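Local coordinates for protein type III restriction-modification enzyme EcoP15I Res subunit (Escherichia coli, PDB 4ZCF) that recognises two inversely oriented DNA sites and cleaves downstream of one of them, acting as the helicase-like, ATP-binding restriction subunit together with Mod, at residues 52-57 against 71-76; 80-85 against 250-255; 109-114 against 219-224. All coordinates share one frame; numbering follows the deposited sequence.

Contact 1. Residues 52-57 against 71-76; sequences QYYNNI and DNHNAK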
loop_
_atom_site.group_PDB
_atom_site.type_symbol
_atom_site.label_atom_id
_atom_site.label_comp_id
_atom_site.label_asym_id
_atom_site.label_seq_id
_atom_site.Cartn_x
_atom_site.Cartn_y
_atom_site.Cartn_z
ATOM N N GLN C 52 -16.128 24.089 38.951
ATOM C CA GLN C 52 -16.849 24.237 37.678
ATOM C C GLN C 52 -17.391 22.878 37.228
ATOM O O GLN C 52 -18.604 22.711 37.137
ATOM C CB GLN C 52 -15.914 24.805 36.594
ATOM C CG GLN C 52 -15.735 26.322 36.632
ATOM C CD GLN C 52 -16.866 27.093 35.981
ATOM O OE1 GLN C 52 -17.762 26.533 35.325
ATOM N NE2 GLN C 52 -16.839 28.410 36.142
ATOM N N TYR C 53 -16.476 21.891 37.041
ATOM C CA TYR C 53 -16.739 20.508 36.644
ATOM C C TYR C 53 -17.663 19.819 37.648
ATOM O O TYR C 53 -18.606 19.133 37.225
ATOM C CB TYR C 53 -15.403 19.760 36.460
ATOM C CG TYR C 53 -15.494 18.302 36.059
ATOM C CD1 TYR C 53 -15.752 17.935 34.741
ATOM C CD2 TYR C 53 -15.195 17.290 36.969
ATOM C CE1 TYR C 53 -15.760 16.595 34.351
ATOM C CE2 TYR C 53 -15.202 15.948 36.592
ATOM C CZ TYR C 53 -15.479 15.603 35.279
ATOM O OH TYR C 53 -15.500 14.277 34.913
ATOM N N TYR C 54 -17.446 20.056 38.969
ATOM C CA TYR C 54 -18.334 19.523 40.007
ATOM C C TYR C 54 -19.767 20.091 39.794
ATOM O O TYR C 54 -20.724 19.309 39.737
ATOM C CB TYR C 54 -17.819 19.834 41.444
ATOM C CG TYR C 54 -18.785 19.387 42.528
ATOM C CD1 TYR C 54 -19.832 20.212 42.945
ATOM C CD2 TYR C 54 -18.705 18.109 43.077
ATOM C CE1 TYR C 54 -20.794 19.762 43.848
ATOM C CE2 TYR C 54 -19.639 17.663 44.014
ATOM C CZ TYR C 54 -20.681 18.493 44.400
ATOM O OH TYR C 54 -21.602 18.050 45.323
ATOM N N ASN C 55 -19.894 21.442 39.677
ATOM C CA ASN C 55 -21.171 22.151 39.516
ATOM C C ASN C 55 -21.909 21.808 38.230
ATOM O O ASN C 55 -23.143 21.757 38.227
ATOM C CB ASN C 55 -20.967 23.662 39.621
ATOM N N ASN C 56 -21.155 21.582 37.136
ATOM C CA ASN C 56 -21.698 21.230 35.823
ATOM C C ASN C 56 -22.380 19.865 35.883
ATOM O O ASN C 56 -23.506 19.744 35.402
ATOM C CB ASN C 56 -20.609 21.304 34.743
ATOM C CG ASN C 56 -20.063 22.701 34.480
ATOM O OD1 ASN C 56 -20.420 23.693 35.131
ATOM N ND2 ASN C 56 -19.137 22.815 33.547
ATOM N N ILE C 57 -21.753 18.883 36.584
ATOM C CA ILE C 57 -22.284 17.525 36.770
ATOM C C ILE C 57 -23.536 17.525 37.628
ATOM O O ILE C 57 -24.545 16.945 37.207
ATOM C CB ILE C 57 -21.207 16.475 37.198
ATOM C CG1 ILE C 57 -20.189 16.240 36.050
ATOM C CG2 ILE C 57 -21.849 15.132 37.610
ATOM C CD1 ILE C 57 -18.901 15.647 36.466
ATOM N N ASP C 71 -21.919 7.311 44.800
ATOM C CA ASP C 71 -21.707 6.273 43.788
ATOM C C ASP C 71 -21.947 6.746 42.344
ATOM O O ASP C 71 -21.556 6.040 41.406
ATOM C CB ASP C 71 -22.606 5.057 44.099
ATOM C CG ASP C 71 -22.333 4.370 45.427
ATOM O OD1 ASP C 71 -21.327 4.723 46.091
ATOM O OD2 ASP C 71 -23.110 3.463 45.793
ATOM N N ASN C 72 -22.596 7.928 42.170
ATOM C CA ASN C 72 -22.950 8.506 40.870
ATOM C C ASN C 72 -22.067 9.687 40.431
ATOM O O ASN C 72 -22.143 10.088 39.268
ATOM C CB ASN C 72 -24.437 8.904 40.845
ATOM C CG ASN C 72 -25.435 7.760 40.842
ATOM O OD1 ASN C 72 -25.094 6.566 40.840
ATOM N ND2 ASN C 72 -26.711 8.111 40.837
ATOM N N HIS C 73 -21.243 10.246 41.340
ATOM C CA HIS C 73 -20.376 11.385 41.014
ATOM C C HIS C 73 -18.986 11.282 41.634
ATOM O O HIS C 73 -18.814 10.584 42.636
ATOM C CB HIS C 73 -21.068 12.728 41.337
ATOM C CG HIS C 73 -20.865 13.231 42.738
ATOM N ND1 HIS C 73 -21.404 12.572 43.836
ATOM C CD2 HIS C 73 -20.208 14.335 43.172
ATOM C CE1 HIS C 73 -21.043 13.285 44.892
ATOM N NE2 HIS C 73 -20.324 14.353 44.542
ATOM N N ASN C 74 -17.996 11.973 41.021
ATOM C CA ASN C 74 -16.583 12.028 41.431
ATOM C C ASN C 74 -15.837 13.134 40.652
ATOM O O ASN C 74 -15.534 12.965 39.464
ATOM C CB ASN C 74 -15.905 10.659 41.225
ATOM C CG ASN C 74 -14.502 10.521 41.764
ATOM O OD1 ASN C 74 -13.782 11.497 42.002
ATOM N ND2 ASN C 74 -14.063 9.279 41.927
ATOM N N ALA C 75 -15.525 14.258 41.334
ATOM C CA ALA C 75 -14.799 15.409 40.760
ATOM C C ALA C 75 -13.294 15.146 40.563
ATOM O O ALA C 75 -12.620 15.948 39.913
ATOM C CB ALA C 75 -15.004 16.651 41.623
ATOM N N LYS C 76 -12.771 14.040 41.133
ATOM C CA LYS C 76 -11.358 13.646 40.999
ATOM C C LYS C 76 -11.241 12.462 39.983
ATOM O O LYS C 76 -10.496 11.505 40.208
ATOM C CB LYS C 76 -10.784 13.271 42.370
#

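Contact 2. Residues 80-85 against 250-255; sequences IDVSME and IRYGAT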
loop_
_atom_site.group_PDB
_atom_site.type_symbol
_atom_site.label_atom_id
_atom_site.label_comp_id
_atom_site.label_asym_id
_atom_site.label_seq_id
_atom_site.Cartn_x
_atom_site.Cartn_y
_atom_site.Cartn_z
ATOM N N ILE C 80 -16.700 10.268 32.350
ATOM C CA ILE C 80 -18.110 10.646 32.243
ATOM C C ILE C 80 -18.902 9.401 31.771
ATOM O O ILE C 80 -18.452 8.699 30.854
ATOM C CB ILE C 80 -18.259 11.873 31.299
ATOM C CG1 ILE C 80 -17.378 13.047 31.787
ATOM C CG2 ILE C 80 -19.722 12.295 31.136
ATOM C CD1 ILE C 80 -16.971 14.039 30.734
ATOM N N ASP C 81 -20.052 9.107 32.418
ATOM C CA ASP C 81 -20.858 7.938 32.060
ATOM C C ASP C 81 -22.218 8.238 31.476
ATOM O O ASP C 81 -22.935 9.110 31.965
ATOM C CB ASP C 81 -20.986 6.964 33.229
ATOM C CG ASP C 81 -19.657 6.409 33.676
ATOM O OD1 ASP C 81 -18.782 6.198 32.811
ATOM O OD2 ASP C 81 -19.499 6.160 34.887
ATOM N N VAL C 82 -22.567 7.480 30.426
ATOM C CA VAL C 82 -23.837 7.535 29.711
ATOM C C VAL C 82 -24.380 6.107 29.699
ATOM O O VAL C 82 -23.662 5.175 29.320
ATOM C CB VAL C 82 -23.690 8.122 28.275
ATOM C CG1 VAL C 82 -25.002 8.061 27.508
ATOM C CG2 VAL C 82 -23.164 9.549 28.303
ATOM N N SER C 83 -25.624 5.937 30.155
ATOM C CA SER C 83 -26.282 4.644 30.198
ATOM C C SER C 83 -27.504 4.641 29.283
ATOM O O SER C 83 -28.453 5.405 29.474
ATOM C CB SER C 83 -26.634 4.240 31.627
ATOM O OG SER C 83 -27.203 2.943 31.634
ATOM N N MET C 84 -27.432 3.816 28.236
ATOM C CA MET C 84 -28.481 3.670 27.228
ATOM C C MET C 84 -28.680 2.216 26.966
ATOM O O MET C 84 -27.702 1.502 26.749
ATOM C CB MET C 84 -28.096 4.373 25.920
ATOM C CG MET C 84 -27.738 5.813 26.100
ATOM S SD MET C 84 -28.341 6.761 24.726
ATOM C CE MET C 84 -27.477 8.154 24.958
ATOM N N GLU C 85 -29.935 1.761 26.973
ATOM C CA GLU C 85 -30.225 0.350 26.701
ATOM C C GLU C 85 -30.015 -0.033 25.216
ATOM O O GLU C 85 -29.928 0.840 24.342
ATOM C CB GLU C 85 -31.625 -0.039 27.208
ATOM C CG GLU C 85 -31.774 -1.497 27.628
ATOM C CD GLU C 85 -30.593 -2.205 28.275
ATOM O OE1 GLU C 85 -30.376 -2.039 29.499
ATOM O OE2 GLU C 85 -29.918 -2.980 27.559
ATOM N N ILE C 250 -15.463 9.068 27.910
ATOM C CA ILE C 250 -16.924 8.951 27.909
ATOM C C ILE C 250 -17.337 7.498 27.632
ATOM O O ILE C 250 -17.124 7.021 26.519
ATOM C CB ILE C 250 -17.667 10.001 27.019
ATOM C CG1 ILE C 250 -16.975 11.392 27.002
ATOM C CG2 ILE C 250 -19.104 10.147 27.523
ATOM C CD1 ILE C 250 -15.908 11.636 25.953
ATOM N N ARG C 251 -17.892 6.790 28.658
ATOM C CA ARG C 251 -18.284 5.366 28.581
ATOM C C ARG C 251 -19.753 5.206 28.225
ATOM O O ARG C 251 -20.605 5.877 28.814
ATOM C CB ARG C 251 -17.963 4.598 29.871
ATOM C CG ARG C 251 -16.547 4.792 30.428
ATOM C CD ARG C 251 -16.264 3.880 31.627
ATOM N NE ARG C 251 -17.142 4.157 32.771
ATOM C CZ ARG C 251 -17.198 3.432 33.888
ATOM N NH1 ARG C 251 -16.408 2.375 34.045
ATOM N NH2 ARG C 251 -18.044 3.762 34.859
ATOM N N TYR C 252 -20.054 4.314 27.269
ATOM C CA TYR C 252 -21.416 4.122 26.764
ATOM C C TYR C 252 -21.822 2.693 26.799
ATOM O O TYR C 252 -21.141 1.839 26.220
ATOM C CB TYR C 252 -21.536 4.625 25.313
ATOM C CG TYR C 252 -21.375 6.121 25.174
ATOM C CD1 TYR C 252 -20.110 6.700 25.096
ATOM C CD2 TYR C 252 -22.486 6.952 25.047
ATOM C CE1 TYR C 252 -19.955 8.071 24.924
ATOM C CE2 TYR C 252 -22.341 8.329 24.888
ATOM C CZ TYR C 252 -21.073 8.886 24.848
ATOM O OH TYR C 252 -20.910 10.236 24.716
ATOM N N GLY C 253 -22.960 2.438 27.419
ATOM C CA GLY C 253 -23.471 1.083 27.492
ATOM C C GLY C 253 -24.721 0.931 28.311
ATOM O O GLY C 253 -25.270 1.904 28.828
ATOM N N ALA C 254 -25.162 -0.317 28.422
ATOM C CA ALA C 254 -26.343 -0.719 29.163
ATOM C C ALA C 254 -25.937 -1.411 30.481
ATOM O O ALA C 254 -26.781 -1.581 31.370
ATOM C CB ALA C 254 -27.163 -1.654 28.303
ATOM N N THR C 255 -24.637 -1.801 30.602
ATOM C CA THR C 255 -24.092 -2.493 31.775
ATOM C C THR C 255 -22.859 -1.808 32.383
ATOM O O THR C 255 -21.845 -1.614 31.707
ATOM C CB THR C 255 -23.853 -3.988 31.487
ATOM O OG1 THR C 255 -24.987 -4.523 30.809
ATOM C CG2 THR C 255 -23.573 -4.795 32.752
#

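Contact 3. Residues 109-114 against 219-224; sequences KFIIIV and VKPFII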
loop_
_atom_site.group_PDB
_atom_site.type_symbol
_atom_site.label_atom_id
_atom_site.label_comp_id
_atom_site.label_asym_id
_atom_site.label_seq_id
_atom_site.Cartn_x
_atom_site.Cartn_y
_atom_site.Cartn_z
ATOM N N LYS C 109 -9.534 15.160 17.339
ATOM C CA LYS C 109 -8.919 13.843 17.428
ATOM C C LYS C 109 -9.487 13.042 18.591
ATOM O O LYS C 109 -9.411 13.462 19.747
ATOM C CB LYS C 109 -7.384 13.945 17.432
ATOM C CG LYS C 109 -6.842 14.168 16.023
ATOM C CD LYS C 109 -5.358 14.050 15.909
ATOM C CE LYS C 109 -4.942 14.602 14.568
ATOM N NZ LYS C 109 -3.459 14.537 14.383
ATOM N N PHE C 110 -10.138 11.916 18.254
ATOM C CA PHE C 110 -10.839 11.041 19.196
ATOM C C PHE C 110 -10.467 9.575 18.962
ATOM O O PHE C 110 -10.303 9.153 17.817
ATOM C CB PHE C 110 -12.374 11.198 19.026
ATOM C CG PHE C 110 -12.917 12.611 19.049
ATOM C CD1 PHE C 110 -12.924 13.392 17.896
ATOM C CD2 PHE C 110 -13.478 13.138 20.201
ATOM C CE1 PHE C 110 -13.407 14.709 17.923
ATOM C CE2 PHE C 110 -13.980 14.448 20.223
ATOM C CZ PHE C 110 -13.942 15.223 19.085
ATOM N N ILE C 111 -10.376 8.799 20.050
ATOM C CA ILE C 111 -10.121 7.359 19.995
ATOM C C ILE C 111 -11.425 6.638 20.423
ATOM O O ILE C 111 -11.918 6.887 21.531
ATOM C CB ILE C 111 -8.856 6.890 20.798
ATOM C CG1 ILE C 111 -7.604 7.726 20.416
ATOM C CG2 ILE C 111 -8.605 5.388 20.565
ATOM C CD1 ILE C 111 -6.261 7.451 21.258
ATOM N N ILE C 112 -12.006 5.806 19.523
ATOM C CA ILE C 112 -13.199 5.003 19.813
ATOM C C ILE C 112 -12.677 3.629 20.196
ATOM O O ILE C 112 -12.155 2.913 19.324
ATOM C CB ILE C 112 -14.219 4.877 18.633
ATOM C CG1 ILE C 112 -14.821 6.229 18.242
ATOM C CG2 ILE C 112 -15.332 3.860 18.974
ATOM C CD1 ILE C 112 -15.536 6.192 16.895
ATOM N N ILE C 113 -12.814 3.257 21.486
ATOM C CA ILE C 113 -12.352 1.958 21.943
ATOM C C ILE C 113 -13.510 0.942 22.022
ATOM O O ILE C 113 -14.528 1.187 22.681
ATOM C CB ILE C 113 -11.390 2.030 23.153
ATOM C CG1 ILE C 113 -10.286 3.081 22.874
ATOM C CG2 ILE C 113 -10.779 0.634 23.452
ATOM C CD1 ILE C 113 -9.245 3.340 23.936
ATOM N N VAL C 114 -13.380 -0.151 21.245
ATOM C CA VAL C 114 -14.405 -1.188 21.120
ATOM C C VAL C 114 -13.889 -2.521 21.681
ATOM O O VAL C 114 -12.680 -2.703 21.723
ATOM C CB VAL C 114 -15.050 -1.283 19.689
ATOM C CG1 VAL C 114 -15.777 0.012 19.315
ATOM C CG2 VAL C 114 -14.036 -1.682 18.617
ATOM N N VAL C 219 -1.126 13.387 21.413
ATOM C CA VAL C 219 -2.216 13.927 20.598
ATOM C C VAL C 219 -3.303 14.571 21.521
ATOM O O VAL C 219 -4.124 15.369 21.049
ATOM C CB VAL C 219 -2.733 12.800 19.652
ATOM C CG1 VAL C 219 -4.247 12.794 19.482
ATOM C CG2 VAL C 219 -2.031 12.858 18.306
ATOM N N LYS C 220 -3.238 14.266 22.849
ATOM C CA LYS C 220 -4.145 14.709 23.913
ATOM C C LYS C 220 -5.554 14.266 23.522
ATOM O O LYS C 220 -6.362 15.085 23.097
ATOM C CB LYS C 220 -4.028 16.232 24.178
ATOM C CG LYS C 220 -2.671 16.688 24.706
ATOM C CD LYS C 220 -2.528 18.202 24.548
ATOM C CE LYS C 220 -1.090 18.663 24.434
ATOM N NZ LYS C 220 -0.950 19.814 23.496
ATOM N N PRO C 221 -5.853 12.949 23.552
ATOM C CA PRO C 221 -7.150 12.499 23.018
ATOM C C PRO C 221 -8.361 12.490 23.944
ATOM O O PRO C 221 -8.227 12.475 25.170
ATOM C CB PRO C 221 -6.833 11.091 22.507
ATOM C CG PRO C 221 -5.733 10.613 23.392
ATOM C CD PRO C 221 -5.014 11.802 23.962
ATOM N N PHE C 222 -9.552 12.433 23.323
ATOM C CA PHE C 222 -10.854 12.261 23.966
ATOM C C PHE C 222 -11.259 10.820 23.623
ATOM O O PHE C 222 -11.375 10.477 22.442
ATOM C CB PHE C 222 -11.884 13.293 23.434
ATOM C CG PHE C 222 -12.064 14.515 24.309
ATOM C CD1 PHE C 222 -11.010 15.390 24.538
ATOM C CD2 PHE C 222 -13.281 14.780 24.920
ATOM C CE1 PHE C 222 -11.180 16.514 25.347
ATOM C CE2 PHE C 222 -13.447 15.906 25.730
ATOM C CZ PHE C 222 -12.393 16.759 25.947
ATOM N N ILE C 223 -11.389 9.959 24.648
ATOM C CA ILE C 223 -11.681 8.536 24.454
ATOM C C ILE C 223 -13.097 8.135 24.784
ATOM O O ILE C 223 -13.556 8.416 25.878
ATOM C CB ILE C 223 -10.655 7.611 25.170
ATOM C CG1 ILE C 223 -9.201 7.956 24.791
ATOM C CG2 ILE C 223 -10.984 6.135 24.915
ATOM C CD1 ILE C 223 -8.170 7.109 25.458
ATOM N N ILE C 224 -13.741 7.397 23.851
ATOM C CA ILE C 224 -15.074 6.815 23.947
ATOM C C ILE C 224 -14.927 5.314 24.242
ATOM O O ILE C 224 -14.181 4.626 23.543
ATOM C CB ILE C 224 -15.870 7.030 22.619
ATOM C CG1 ILE C 224 -15.908 8.515 22.144
ATOM C CG2 ILE C 224 -17.257 6.347 22.623
ATOM C CD1 ILE C 224 -16.713 9.515 22.975
#

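Contact 1. Residues 52-57 against 71-76
This is a surface helix-to-loop contact at the edge of the N-terminal RecA-like fold: helix 50-64 packs against the irregular connection running from it into strand 79-84. No hydrogen bond joins 52-57 to 71-76, so the evidence for their association is packing alone, the nearest pair of CA atoms, Tyr-54 CA and Ala-75 CA, being 5.5 Å apart. Tyr-54, its CG anti to the backbone N (chi1 175°), brings the end of its ring to the loop, crossing His-73 obliquely. The two rings meet rim to rim, CE2 of Tyr-54 lying 3.4 Å from NE2 of His-73; with the planes at 70° and the centroids 5.5 Å apart, neither ring lies over the other's face. The same tyrosine rim meets the methyl group of Ala-75, CD2 to CB 4.2 Å. The polar ends point to other partners: Tyr-54 OH bonds to NE2 of His-68, whose ring also meets that of His-73, and His-73 ND1 bonds to Ser-69 O. An alanine at Tyr-54 would remove the ring that touches His-73 and Ala-75 and the hydroxyl bonded to His-68, and would probably loosen this loop on the helix. Buried Tyr-53 turns the edge of its ring to the carbonyl of Asn-74, CE2 to O 4.2 Å, while Ile-57 CD1 lies over one face, offset toward the rim, and the hydroxyl bonds to Ser-77 O. The loop is also braced internally by an Asx turn, in which Asn-74 OD1 accepts Lys-76 N at 2.9 Å, in the carbonyl plane.

Contact 2. Residues 80-85 against 250-255
Two neighbouring parallel strands of the RecA-like sheet meet here, 79-84 leading into the P-loop with Lys-90 and Thr-91, and 248-253 running into Gly-253, Ala-254 and Thr-255, a Gly-Ala-Thr sequence consistent with helicase motif III. The strand axes approach to 4.8 Å at 16°. Arg-251 is gripped at both backbone atoms: its N donates to Ile-80 O (3.0 Å), and its O accepts from Val-82 N almost along the C=O axis. Further on, the bond from Gly-253 N to Val-82 O is weak, and Met-84 N reaches Gly-253 O at 2.9 Å from above the carbonyl plane. On one face of the sheet Asp-81 and Arg-251 run side by side into a buried, two-pronged salt bridge. The arginine approaches side-on, NE to OD1 2.6 Å and NH2 to OD2 2.8 Å; both oxygens lie close to the guanidinium plane, although the carboxylate is turned 33° from it. Asp-81 OD2 also accepts from Lys-261 N, so several donors probably stabilise its negative charge. The other face, carrying Ile-80, Val-82, Ile-250 and Tyr-252, is largely apolar and packs on helices 12-22 and 90-105. There the side chain of Tyr-252, about 7 Å from bound AMP at the nearest atoms, lies alongside Val-82, whose two methyls touch the ring and whose CB approaches it obliquely, 3.6 Å from Tyr-252 CD2.

Contact 3. Residues 109-114 against 219-224
Strands 109-113 and 222-224 run parallel, their axes 4.8 Å apart at 23°, and pair Phe-110 with Phe-222, Ile-111 with Ile-223 and Ile-112 with Ile-224 in the core of the RecA-like sheet. Three backbone bonds fix this register. Ile-111 N meets Phe-222 O at 3.1 Å from above the carbonyl plane, whereas Ile-224 N to Ile-111 O (3.0 Å) and Ile-113 N to Ile-224 O (2.8 Å) run nearly along their C=O axes. Strand 222-226 ends at Asp-226, which binds AMP and with Glu-227 belongs to the Walker B segment; the side chain of Ile-112 is about 7 Å from bound AMP at the nearest atoms. On the face turned to helix 90-105, Phe-110 and Phe-222 lie side by side without stacking: CD2 of Phe-110 touches CB of Phe-222 at 3.6 Å, while the Phe-222 ring, its chi1 of -98° off the usual staggered positions, leads away. The opposite face is aliphatic. Ile-111 lays CD1 beside the Pro-221 ring, 3.9 Å from its CG, and sets its CB against Ile-223 CG1. Ile-113 crosses Ile-223 obliquely, its CD1 meeting CG2 of that residue. At the strand entrance the extended Lys-109 carries NZ to the carbonyl oxygens of Leu-41, Phe-170 and Ala-173, which probably offset its buried charge. Its aliphatic part crosses Val-219 at about a right angle, Lys-109 CB and CD each 3.9 Å from Val-219 CG1.

Contacts 2 and 3 are buried pairings within one parallel sheet, where strands 248-253 and 222-226 are neighbours: Ile-250 N probably donates to Ile-223 O at 2.9 Å, and Tyr-252 and Ile-250 pack on Ile-224. Along the chain, contact 3 is nested inside the loop closed by contact 2. Both are joined by backbone hydrogen bonds, but contact 2 adds a buried ion pair on one face, whereas contact 3 has apolar side chains meeting on both. Contact 1 is local and peripheral, closing before contact 2 opens and relying on aromatic rims without cross-segment hydrogen bonds. It meets the sheet through Tyr-53, whose OH packs on Ile-80 CG1, but does not touch contact 3.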